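Local coordinates for MmeI (Methylophilus methylotrophus, PDB 5HR4), which probably methylates adenine in DNA using S-adenosyl-L-methionine, and works as a type IIL restriction-modification enzyme, at residues 384-389 and 439-444; 376-381 and 428-433; 819-824 and 893-898; 616-621 and 625-630. All coordinates share one frame; numbering follows the deposited sequence.

Contact 1. Residues 384-389 and 439-444; sequences VLRGLH and DEFGNY
R386, near the C-terminal end of helix 368-388, reaches across to E440, the last helical residue of 416-440, joining the ends of two methyltransferase-domain helices. Its NH1 donates to E440 OE1 at 3.2 Å along an almost straight N-H line (169°), forming a salt bridge. The oxygen sits at the guanidinium edge, in its plane, but is approached on its anti side, and the two flat groups stand 86° apart. With CG anti to the backbone N (chi1 -176°) and bends at the next two torsions, the arginine chain brings its guanidinium close to E440. The same cation is shared: NH2 pairs with E383 OE2, its stronger partner, so R386 is gripped by two carboxylates, one on each helix. Next to this ion pair lies the F441 ring, its CE1 3.9 Å from R386 NH1 and its CE2 4.4 Å from L385 CB. E440 CB covers one face of that ring from 3.9 Å above its plane. L396 lies against both L385 and F441. The backbone is served locally, L388 N donating to V384 O at 2.8 Å. Two carboxylates around one guanidinium probably more than offset its charge, and since R386 and E440 are both exposed, solvent probably screens their pair, leaving the buried L385 and the F441 ring to supply the apolar part of the contact.

Contact 2. Residues 376-381 and 428-433; sequences ELRLLE and LTDHQM
The guanidinium of R378 lies flat over the side chain of M433, whose CB stands 3.5 Å above the centre of the plane. This is helix-helix packing in the Rossmann-like methyltransferase domain. Helix 368-388 makes the crossover between the neighbouring parallel strands 359-361 and 409-413, and helix 416-440 follows the second of them. The two short segments run nearly parallel, at 22°, with their axes 10.5 Å apart. The side chains of R378 and M433 run antiparallel alongside each other, each with CG beside its own backbone N and the chain bent at the next two torsions, which brings R378 CB within 3.7 Å of M433 CG. At the guanidinium edge, in plane, D430 OD1 faces NH1 at 3.3 Å in a salt bridge, the two flat groups 66° apart. E381 OE1, well out of the guanidinium plane, adds a long charge contact to NE. The polar ends also have partners on either helix: Y374 OH bonds both R378 NH1 and D430 OD1, and N434 takes up R378 NH2 and D430 OD2. R447, beyond helix 416-440, is a second cation for D430. A leucine in place of R378 would probably leave D430 without its cross-helix charge partner, E381 OE1 without its nearby cation, and M433 CB without the flat group that covers it. Beside this polar cluster the contact turns apolar, where L379 lies roughly perpendicular to M433 and L379 CD2 meets M433 CE at 3.4 Å.

Contact 3. Residues 819-824 and 893-898; sequences TFPWIQ and AFLFET
A loop of the target recognition domain meets helix 888-903 of the C-terminal domain here, and P821 makes the touch. Its pyrrolidine ring sits against L895 and T898, residues one helical turn apart on the same side of the helix. P821 CB lies 3.8 Å from T898 CG2, while P821 CG is 3.6 Å from the backbone L895 O and 4.0 Å from L895 CD2, the leucine side chain lying roughly square to the ring. T898 divides its work between its two branches. CG2, anti to the backbone N, is turned to the proline, and OG1, beside that N (chi1 -39°), donates back to F894 O at 3.0 Å. The same carbonyl accepts T898 N at 3.1 Å, the two donors coming from opposite faces of its plane, so the threonine hydroxyl is satisfied within its own helix. Around this apolar patch, Y880 of helix 863-880 donates its OH to P821 O and packs against L895, and W797 of helix 792-801 also borders L895. A threonine hydroxyl bonded back to the carbonyl four residues earlier is a common feature within helices, here on the face of helix 888-903 that receives the loop of the target recognition domain.

Contact 4. Residues 616-621 and 625-630; sequences NPYLRD and VIACKR. With nucleotides of chain B.
The Y618 ring comes at segment 625-630 edge-on. Both segments belong to one loop between strands 608-612 and 641-642, the second in the target recognition domain. V625 O lies in the ring plane at its rim, 3.8 Å from CE1, and past it the phenol oxygen takes the backbone N-H of A627 (Y618 OH to A627 N 2.9 Å, angle 161°). CG sits beside the backbone N (chi1 -55°), which sends the ring out from the type I beta turn of N616 to L619, where P617 and Y618 hold the two central positions. I626 crosses obliquely to both of these residues. Its CG2 is 3.5 Å from Y618 OH, while its other branch runs to the proline, I626 CG1 and P617 CG meeting at 3.8 Å. The turn is closed by L619 N donating to N616 O, and N616 N donates to R620 O just beyond it. R620 folds back over one face of the tyrosine, its guanidinium set off toward the ring's rim. A phenylalanine in place of Y618 would probably leave the A627 N-H without its acceptor and loosen the hold of the turn on segment 625-630. K629 reaches the backbone of DC4 of chain B with its CE, nearest to OP1, while its NZ is salt-bridged to E545. The whole lies between two helices: W551 of 544-556 meets both P617 and I626, Y618 touches V547 of that helix, and V625 and R620 face 888-903 through Y899 and F896; L619 and R620 meet R566 of strand 560-569.

Overall arrangement
From the N terminus, contact 2 opens first on helix 368-388 and contact 1 about two turns later on the same helix; 428-433 then closes contact 2 and 439-444 closes contact 1, so the two cross. Both tie helix 368-388 to helix 416-440 in the methyltransferase domain, and their centres are 13 Å apart. Contact 4 follows, closing a short loop after strand 608-612. Contact 3 comes last, its long, mainly helical loop joining the target recognition and C-terminal domains. Contacts 3 and 4 touch, F896 packing on V625 and R620 and T819 on C628 and R630. Contacts 2 and 3 lie on opposite sides of the chain's centre, about 54 Å between centres.

Contact 1. Residues 384-389 and 439-444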
# COMPACT_ATOMS: atom_id res chain seq x y z
N VAL A 384 1.23 33.43 11.61
CA VAL A 384 1.98 34.45 10.87
C VAL A 384 1.26 35.79 10.95
O VAL A 384 1.87 36.82 11.28
CB VAL A 384 2.20 34.02 9.41
CG1 VAL A 384 2.57 35.23 8.56
CG2 VAL A 384 3.30 32.96 9.33
N LEU A 385 -0.04 35.80 10.65
CA LEU A 385 -0.81 37.03 10.79
C LEU A 385 -0.87 37.50 12.24
O LEU A 385 -0.94 38.71 12.49
CB LEU A 385 -2.21 36.84 10.20
CG LEU A 385 -2.02 36.65 8.70
CD1 LEU A 385 -3.31 36.26 7.91
CD2 LEU A 385 -1.41 37.91 8.14
N ARG A 386 -0.84 36.57 13.21
CA ARG A 386 -0.74 36.98 14.61
C ARG A 386 0.55 37.75 14.84
O ARG A 386 0.55 38.84 15.42
CB ARG A 386 -0.82 35.77 15.55
CG ARG A 386 -0.82 36.07 17.06
CD ARG A 386 -2.07 35.48 17.76
NE ARG A 386 -2.28 34.06 17.45
CZ ARG A 386 -3.44 33.41 17.57
NH1 ARG A 386 -4.52 34.05 17.99
NH2 ARG A 386 -3.52 32.12 17.27
N GLY A 387 1.65 37.23 14.29
CA GLY A 387 2.93 37.90 14.30
C GLY A 387 2.88 39.28 13.68
O GLY A 387 3.11 40.28 14.37
N LEU A 388 2.55 39.34 12.39
CA LEU A 388 2.61 40.58 11.63
C LEU A 388 1.78 41.72 12.22
O LEU A 388 2.09 42.88 11.95
CB LEU A 388 2.17 40.30 10.19
CG LEU A 388 3.21 39.60 9.31
CD1 LEU A 388 2.73 39.49 7.87
CD2 LEU A 388 4.57 40.30 9.40
N HIS A 389 0.74 41.41 13.02
CA HIS A 389 -0.26 42.40 13.43
C HIS A 389 0.36 43.63 14.07
O HIS A 389 0.84 43.58 15.22
CB HIS A 389 -1.29 41.77 14.38
CG HIS A 389 -2.39 42.72 14.79
ND1 HIS A 389 -3.08 43.50 13.89
CD2 HIS A 389 -2.90 43.01 16.01
CE1 HIS A 389 -3.97 44.23 14.53
NE2 HIS A 389 -3.89 43.95 15.82
N ASP A 439 -12.76 33.28 13.95
CA ASP A 439 -12.92 33.15 15.40
C ASP A 439 -11.74 33.77 16.14
O ASP A 439 -11.93 34.50 17.12
CB ASP A 439 -13.07 31.68 15.79
CG ASP A 439 -14.32 31.05 15.22
OD1 ASP A 439 -15.17 31.78 14.65
OD2 ASP A 439 -14.47 29.81 15.34
N GLU A 440 -10.51 33.49 15.69
CA GLU A 440 -9.33 33.97 16.41
C GLU A 440 -9.33 35.48 16.54
O GLU A 440 -9.03 36.02 17.62
CB GLU A 440 -8.05 33.53 15.72
CG GLU A 440 -7.82 32.05 15.72
CD GLU A 440 -7.72 31.47 17.11
OE1 GLU A 440 -7.15 32.16 18.00
OE2 GLU A 440 -8.21 30.34 17.30
N PHE A 441 -9.65 36.19 15.46
CA PHE A 441 -9.50 37.63 15.40
C PHE A 441 -10.83 38.35 15.39
O PHE A 441 -10.88 39.53 15.02
CB PHE A 441 -8.70 38.02 14.17
CG PHE A 441 -7.39 37.32 14.06
CD1 PHE A 441 -6.60 37.15 15.19
CD2 PHE A 441 -6.94 36.83 12.85
CE1 PHE A 441 -5.39 36.50 15.10
CE2 PHE A 441 -5.73 36.18 12.75
CZ PHE A 441 -4.95 36.01 13.88
N GLY A 442 -11.91 37.67 15.75
CA GLY A 442 -13.23 38.25 15.73
C GLY A 442 -13.57 39.19 14.58
O GLY A 442 -13.88 40.36 14.81
N ASN A 443 -13.49 38.72 13.34
CA ASN A 443 -14.21 39.41 12.27
C ASN A 443 -14.48 38.41 11.15
O ASN A 443 -13.63 37.59 10.82
CB ASN A 443 -13.46 40.63 11.71
CG ASN A 443 -12.08 40.30 11.20
OD1 ASN A 443 -11.45 39.36 11.68
ND2 ASN A 443 -11.60 41.09 10.24
N TYR A 444 -15.68 38.51 10.59
CA TYR A 444 -16.15 37.51 9.64
C TYR A 444 -15.38 37.62 8.34
O TYR A 444 -15.25 38.71 7.77
CB TYR A 444 -17.64 37.66 9.38
CG TYR A 444 -18.22 36.53 8.55
CD1 TYR A 444 -18.68 35.36 9.16
CD2 TYR A 444 -18.33 36.63 7.16
CE1 TYR A 444 -19.22 34.33 8.43
CE2 TYR A 444 -18.87 35.61 6.42
CZ TYR A 444 -19.32 34.46 7.05
OH TYR A 444 -19.87 33.42 6.30

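Contact 2. Residues 376-381 and 428-433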
# COMPACT_ATOMS: atom_id res chain seq x y z
N GLU A 376 -2.86 22.58 7.39
CA GLU A 376 -1.66 22.93 8.14
C GLU A 376 -1.11 24.28 7.71
O GLU A 376 -0.68 25.10 8.54
CB GLU A 376 -0.61 21.83 7.96
CG GLU A 376 -1.09 20.52 8.56
CD GLU A 376 -1.47 20.70 10.01
OE1 GLU A 376 -0.62 21.18 10.78
OE2 GLU A 376 -2.63 20.40 10.38
N LEU A 377 -1.12 24.55 6.41
CA LEU A 377 -0.65 25.85 5.96
C LEU A 377 -1.55 26.95 6.47
O LEU A 377 -1.07 27.98 6.95
CB LEU A 377 -0.57 25.87 4.44
CG LEU A 377 0.88 25.75 3.99
CD1 LEU A 377 1.47 24.44 4.47
CD2 LEU A 377 0.91 25.84 2.49
N ARG A 378 -2.86 26.74 6.43
CA ARG A 378 -3.74 27.77 6.98
C ARG A 378 -3.45 27.97 8.47
O ARG A 378 -3.30 29.11 8.93
CB ARG A 378 -5.20 27.42 6.72
CG ARG A 378 -5.64 27.73 5.27
CD ARG A 378 -5.59 29.23 4.97
NE ARG A 378 -6.55 29.96 5.80
CZ ARG A 378 -7.82 30.14 5.48
NH1 ARG A 378 -8.31 29.68 4.33
NH2 ARG A 378 -8.62 30.80 6.30
N LEU A 379 -3.32 26.88 9.24
CA LEU A 379 -3.03 27.03 10.66
C LEU A 379 -1.74 27.79 10.89
O LEU A 379 -1.68 28.72 11.70
CB LEU A 379 -2.98 25.66 11.35
CG LEU A 379 -4.33 24.98 11.59
CD1 LEU A 379 -4.15 23.69 12.35
CD2 LEU A 379 -5.24 25.91 12.34
N LEU A 380 -0.67 27.41 10.17
CA LEU A 380 0.57 28.17 10.25
C LEU A 380 0.34 29.64 9.93
O LEU A 380 0.69 30.52 10.72
CB LEU A 380 1.59 27.57 9.30
CG LEU A 380 2.90 28.33 9.20
CD1 LEU A 380 3.51 28.49 10.58
CD2 LEU A 380 3.80 27.52 8.31
N GLU A 381 -0.32 29.91 8.80
CA GLU A 381 -0.63 31.27 8.37
C GLU A 381 -1.44 32.07 9.38
O GLU A 381 -1.46 33.30 9.28
CB GLU A 381 -1.40 31.24 7.04
CG GLU A 381 -1.38 32.57 6.33
CD GLU A 381 -2.57 32.78 5.41
OE1 GLU A 381 -3.68 32.30 5.75
OE2 GLU A 381 -2.39 33.45 4.36
N LEU A 428 -14.28 23.27 1.00
CA LEU A 428 -14.82 23.11 2.34
C LEU A 428 -13.74 23.33 3.40
O LEU A 428 -13.98 24.00 4.42
CB LEU A 428 -15.46 21.73 2.51
CG LEU A 428 -16.44 21.21 1.45
CD1 LEU A 428 -17.00 19.83 1.84
CD2 LEU A 428 -17.56 22.22 1.16
N THR A 429 -12.55 22.79 3.18
CA THR A 429 -11.47 23.05 4.11
C THR A 429 -11.14 24.54 4.15
O THR A 429 -10.95 25.12 5.22
CB THR A 429 -10.22 22.23 3.77
OG1 THR A 429 -10.61 20.90 3.40
CG2 THR A 429 -9.34 22.15 4.99
N ASP A 430 -11.09 25.18 2.98
CA ASP A 430 -10.95 26.63 2.92
C ASP A 430 -11.95 27.30 3.84
O ASP A 430 -11.58 28.06 4.74
CB ASP A 430 -11.13 27.13 1.49
CG ASP A 430 -11.03 28.65 1.39
OD1 ASP A 430 -9.90 29.17 1.49
OD2 ASP A 430 -12.08 29.32 1.19
N HIS A 431 -13.25 27.01 3.65
CA HIS A 431 -14.24 27.67 4.49
C HIS A 431 -14.08 27.30 5.95
O HIS A 431 -14.26 28.15 6.83
CB HIS A 431 -15.64 27.33 4.06
CG HIS A 431 -16.68 28.15 4.74
ND1 HIS A 431 -16.70 29.53 4.64
CD2 HIS A 431 -17.72 27.81 5.53
CE1 HIS A 431 -17.72 30.00 5.33
NE2 HIS A 431 -18.35 28.98 5.89
N GLN A 432 -13.81 26.02 6.25
CA GLN A 432 -13.57 25.63 7.63
C GLN A 432 -12.47 26.47 8.26
O GLN A 432 -12.62 26.95 9.39
CB GLN A 432 -13.23 24.15 7.72
CG GLN A 432 -14.45 23.27 7.97
CD GLN A 432 -14.12 21.81 7.83
OE1 GLN A 432 -13.13 21.45 7.20
NE2 GLN A 432 -14.95 20.95 8.43
N MET A 433 -11.38 26.71 7.53
CA MET A 433 -10.30 27.53 8.05
C MET A 433 -10.68 29.00 8.10
O MET A 433 -10.34 29.70 9.07
CB MET A 433 -9.04 27.33 7.22
CG MET A 433 -8.50 25.92 7.30
SD MET A 433 -8.33 25.30 9.00
CE MET A 433 -7.23 26.51 9.68

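Contact 3. Residues 819-824 and 893-898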
# COMPACT_ATOMS: atom_id res chain seq x y z
N THR A 819 22.50 -16.09 -3.67
CA THR A 819 23.35 -14.93 -3.46
C THR A 819 24.04 -14.97 -2.11
O THR A 819 24.68 -13.99 -1.72
CB THR A 819 22.53 -13.65 -3.59
OG1 THR A 819 21.50 -13.65 -2.59
CG2 THR A 819 21.88 -13.61 -4.95
N PHE A 820 23.94 -16.09 -1.40
CA PHE A 820 24.44 -16.24 -0.04
C PHE A 820 25.95 -16.43 -0.04
O PHE A 820 26.44 -17.46 -0.51
CB PHE A 820 23.75 -17.42 0.65
CG PHE A 820 24.21 -17.63 2.06
CD1 PHE A 820 24.15 -16.61 2.99
CD2 PHE A 820 24.70 -18.86 2.46
CE1 PHE A 820 24.57 -16.80 4.28
CE2 PHE A 820 25.13 -19.06 3.76
CZ PHE A 820 25.06 -18.03 4.66
N PRO A 821 26.72 -15.47 0.49
CA PRO A 821 28.18 -15.60 0.45
C PRO A 821 28.62 -16.56 1.55
O PRO A 821 28.13 -16.50 2.68
CB PRO A 821 28.66 -14.17 0.71
CG PRO A 821 27.63 -13.65 1.67
CD PRO A 821 26.31 -14.31 1.29
N TRP A 822 29.53 -17.48 1.20
CA TRP A 822 29.90 -18.56 2.11
C TRP A 822 31.28 -19.07 1.74
O TRP A 822 31.48 -19.54 0.62
CB TRP A 822 28.88 -19.71 2.03
CG TRP A 822 29.36 -21.04 2.61
CD1 TRP A 822 29.54 -22.22 1.93
CD2 TRP A 822 29.72 -21.31 3.98
NE1 TRP A 822 29.98 -23.20 2.80
CE2 TRP A 822 30.10 -22.67 4.05
CE3 TRP A 822 29.76 -20.53 5.14
CZ2 TRP A 822 30.52 -23.26 5.24
CZ3 TRP A 822 30.17 -21.13 6.32
CH2 TRP A 822 30.54 -22.48 6.37
N ILE A 823 32.23 -18.97 2.67
CA ILE A 823 33.57 -19.48 2.44
C ILE A 823 33.59 -20.98 2.73
O ILE A 823 32.98 -21.44 3.69
CB ILE A 823 34.58 -18.75 3.33
N GLN A 824 34.30 -21.75 1.87
CA GLN A 824 34.37 -23.19 2.09
C GLN A 824 35.27 -23.50 3.28
O GLN A 824 36.31 -22.86 3.45
CB GLN A 824 34.87 -23.93 0.84
N ALA A 893 25.89 -6.09 7.55
CA ALA A 893 26.94 -5.29 6.91
C ALA A 893 28.15 -6.13 6.54
O ALA A 893 28.82 -5.86 5.54
CB ALA A 893 27.33 -4.13 7.83
N PHE A 894 28.44 -7.17 7.33
CA PHE A 894 29.60 -8.02 7.08
C PHE A 894 29.35 -8.99 5.93
O PHE A 894 30.23 -9.21 5.09
CB PHE A 894 29.97 -8.78 8.35
CG PHE A 894 31.10 -9.74 8.18
CD1 PHE A 894 30.87 -11.03 7.71
CD2 PHE A 894 32.39 -9.37 8.50
CE1 PHE A 894 31.91 -11.92 7.56
CE2 PHE A 894 33.43 -10.26 8.34
CZ PHE A 894 33.19 -11.53 7.88
N LEU A 895 28.17 -9.61 5.89
CA LEU A 895 27.83 -10.43 4.75
C LEU A 895 27.90 -9.64 3.45
O LEU A 895 28.34 -10.16 2.42
CB LEU A 895 26.44 -11.03 4.94
CG LEU A 895 26.42 -12.04 6.08
CD1 LEU A 895 25.00 -12.32 6.53
CD2 LEU A 895 27.13 -13.32 5.65
N PHE A 896 27.48 -8.37 3.46
CA PHE A 896 27.52 -7.62 2.21
C PHE A 896 28.94 -7.27 1.78
O PHE A 896 29.20 -7.14 0.57
CB PHE A 896 26.67 -6.35 2.30
CG PHE A 896 25.24 -6.54 1.86
CD1 PHE A 896 24.28 -7.00 2.76
CD2 PHE A 896 24.85 -6.24 0.57
CE1 PHE A 896 22.97 -7.16 2.38
CE2 PHE A 896 23.53 -6.39 0.19
CZ PHE A 896 22.59 -6.85 1.10
N GLU A 897 29.88 -7.10 2.72
CA GLU A 897 31.28 -7.00 2.32
C GLU A 897 31.73 -8.28 1.63
O GLU A 897 32.37 -8.24 0.58
CB GLU A 897 32.17 -6.68 3.52
N THR A 898 31.37 -9.44 2.20
CA THR A 898 31.68 -10.71 1.56
C THR A 898 30.97 -10.86 0.22
O THR A 898 31.58 -11.23 -0.79
CB THR A 898 31.28 -11.87 2.48
OG1 THR A 898 31.60 -11.53 3.84
CG2 THR A 898 32.02 -13.14 2.08

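Contact 4. Residues 616-621 and 625-630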
# COMPACT_ATOMS: atom_id res chain seq x y z
N ASN A 616 19.49 3.09 2.30
CA ASN A 616 19.55 2.04 1.30
C ASN A 616 18.36 2.06 0.36
O ASN A 616 17.28 2.53 0.72
CB ASN A 616 19.55 0.66 1.96
CG ASN A 616 20.90 0.06 2.02
OD1 ASN A 616 21.17 -0.81 2.85
ND2 ASN A 616 21.79 0.54 1.15
N PRO A 617 18.51 1.48 -0.82
CA PRO A 617 17.31 1.05 -1.57
C PRO A 617 16.44 0.06 -0.79
O PRO A 617 15.23 -0.01 -1.03
CB PRO A 617 17.88 0.44 -2.86
CG PRO A 617 19.38 0.30 -2.62
CD PRO A 617 19.75 1.32 -1.58
N TYR A 618 17.02 -0.69 0.16
CA TYR A 618 16.25 -1.47 1.12
C TYR A 618 15.75 -0.64 2.31
O TYR A 618 15.09 -1.20 3.21
CB TYR A 618 17.09 -2.63 1.66
CG TYR A 618 17.69 -3.56 0.64
CD1 TYR A 618 18.95 -3.33 0.11
CD2 TYR A 618 16.99 -4.70 0.23
CE1 TYR A 618 19.50 -4.22 -0.81
CE2 TYR A 618 17.53 -5.57 -0.69
CZ TYR A 618 18.78 -5.33 -1.21
OH TYR A 618 19.32 -6.21 -2.13
N LEU A 619 16.03 0.68 2.33
CA LEU A 619 15.73 1.59 3.45
C LEU A 619 16.52 1.25 4.70
O LEU A 619 16.03 1.43 5.81
CB LEU A 619 14.24 1.63 3.78
CG LEU A 619 13.29 1.83 2.61
CD1 LEU A 619 11.87 1.89 3.12
CD2 LEU A 619 13.68 3.10 1.91
N ARG A 620 17.75 0.76 4.55
CA ARG A 620 18.62 0.51 5.68
C ARG A 620 19.78 1.50 5.70
O ARG A 620 20.14 2.12 4.69
CB ARG A 620 19.19 -0.92 5.64
CG ARG A 620 18.19 -2.01 5.98
CD ARG A 620 18.91 -3.35 6.03
NE ARG A 620 19.46 -3.67 4.72
CZ ARG A 620 18.95 -4.59 3.90
NH1 ARG A 620 17.88 -5.29 4.27
NH2 ARG A 620 19.52 -4.81 2.73
N ASP A 621 20.40 1.63 6.86
CA ASP A 621 21.62 2.43 6.96
C ASP A 621 22.78 1.53 6.55
O ASP A 621 23.30 0.75 7.35
CB ASP A 621 21.80 2.99 8.35
CG ASP A 621 22.89 4.03 8.41
OD1 ASP A 621 23.58 4.19 7.37
OD2 ASP A 621 23.07 4.67 9.49
N VAL A 625 24.89 -1.44 -2.37
CA VAL A 625 24.96 -2.66 -3.17
C VAL A 625 23.64 -3.40 -3.06
O VAL A 625 23.12 -3.61 -1.96
CB VAL A 625 26.13 -3.54 -2.71
CG1 VAL A 625 26.02 -4.91 -3.32
CG2 VAL A 625 27.45 -2.89 -3.06
N ILE A 626 23.10 -3.83 -4.20
CA ILE A 626 21.85 -4.57 -4.25
C ILE A 626 22.15 -6.02 -4.59
O ILE A 626 22.96 -6.30 -5.49
CB ILE A 626 20.87 -3.96 -5.27
CG1 ILE A 626 20.49 -2.54 -4.86
CG2 ILE A 626 19.63 -4.84 -5.39
CD1 ILE A 626 19.50 -1.86 -5.79
N ALA A 627 21.50 -6.95 -3.88
CA ALA A 627 21.63 -8.38 -4.17
C ALA A 627 20.69 -8.76 -5.32
O ALA A 627 19.48 -8.51 -5.25
CB ALA A 627 21.32 -9.18 -2.91
N CYS A 628 21.24 -9.36 -6.37
CA CYS A 628 20.49 -9.68 -7.59
C CYS A 628 20.13 -11.16 -7.64
O CYS A 628 20.94 -12.01 -7.28
CB CYS A 628 21.30 -9.35 -8.85
SG CYS A 628 21.89 -7.65 -9.00
N LYS A 629 18.91 -11.44 -8.09
CA LYS A 629 18.50 -12.77 -8.54
C LYS A 629 19.63 -13.48 -9.29
O LYS A 629 20.31 -12.87 -10.13
CB LYS A 629 17.29 -12.64 -9.47
CG LYS A 629 16.01 -13.35 -9.08
CD LYS A 629 14.96 -12.95 -10.10
CE LYS A 629 13.58 -13.53 -9.83
NZ LYS A 629 12.53 -12.69 -10.49
N ARG A 630 19.82 -14.76 -8.98
CA ARG A 630 20.77 -15.60 -9.69
C ARG A 630 20.15 -16.97 -9.91
O ARG A 630 19.34 -17.43 -9.10
CB ARG A 630 22.08 -15.81 -8.95
CG ARG A 630 22.76 -14.57 -8.50
CD ARG A 630 24.15 -14.88 -7.99
NE ARG A 630 25.11 -14.93 -9.08
CZ ARG A 630 25.76 -16.02 -9.46
NH1 ARG A 630 25.56 -17.15 -8.80
NH2 ARG A 630 26.62 -15.98 -10.47
P DC B 4 12.18 -16.90 -8.76
OP1 DC B 4 13.04 -16.58 -9.93
OP2 DC B 4 12.74 -17.60 -7.58
O5' DC B 4 11.59 -15.53 -8.27
C5' DC B 4 11.40 -15.29 -6.88
C4' DC B 4 10.28 -14.29 -6.73
O4' DC B 4 9.10 -14.83 -7.37
C3' DC B 4 9.89 -13.90 -5.32
O3' DC B 4 9.82 -12.46 -5.26
C2' DC B 4 8.52 -14.58 -5.11
C1' DC B 4 7.99 -14.75 -6.52
N1 DC B 4 7.18 -16.02 -6.74
C2 DC B 4 6.18 -16.02 -7.73
O2 DC B 4 5.97 -14.99 -8.37
N3 DC B 4 5.48 -17.16 -7.95
C4 DC B 4 5.74 -18.26 -7.24
N4 DC B 4 5.00 -19.34 -7.48
C5 DC B 4 6.75 -18.28 -6.23
C6 DC B 4 7.45 -17.15 -6.02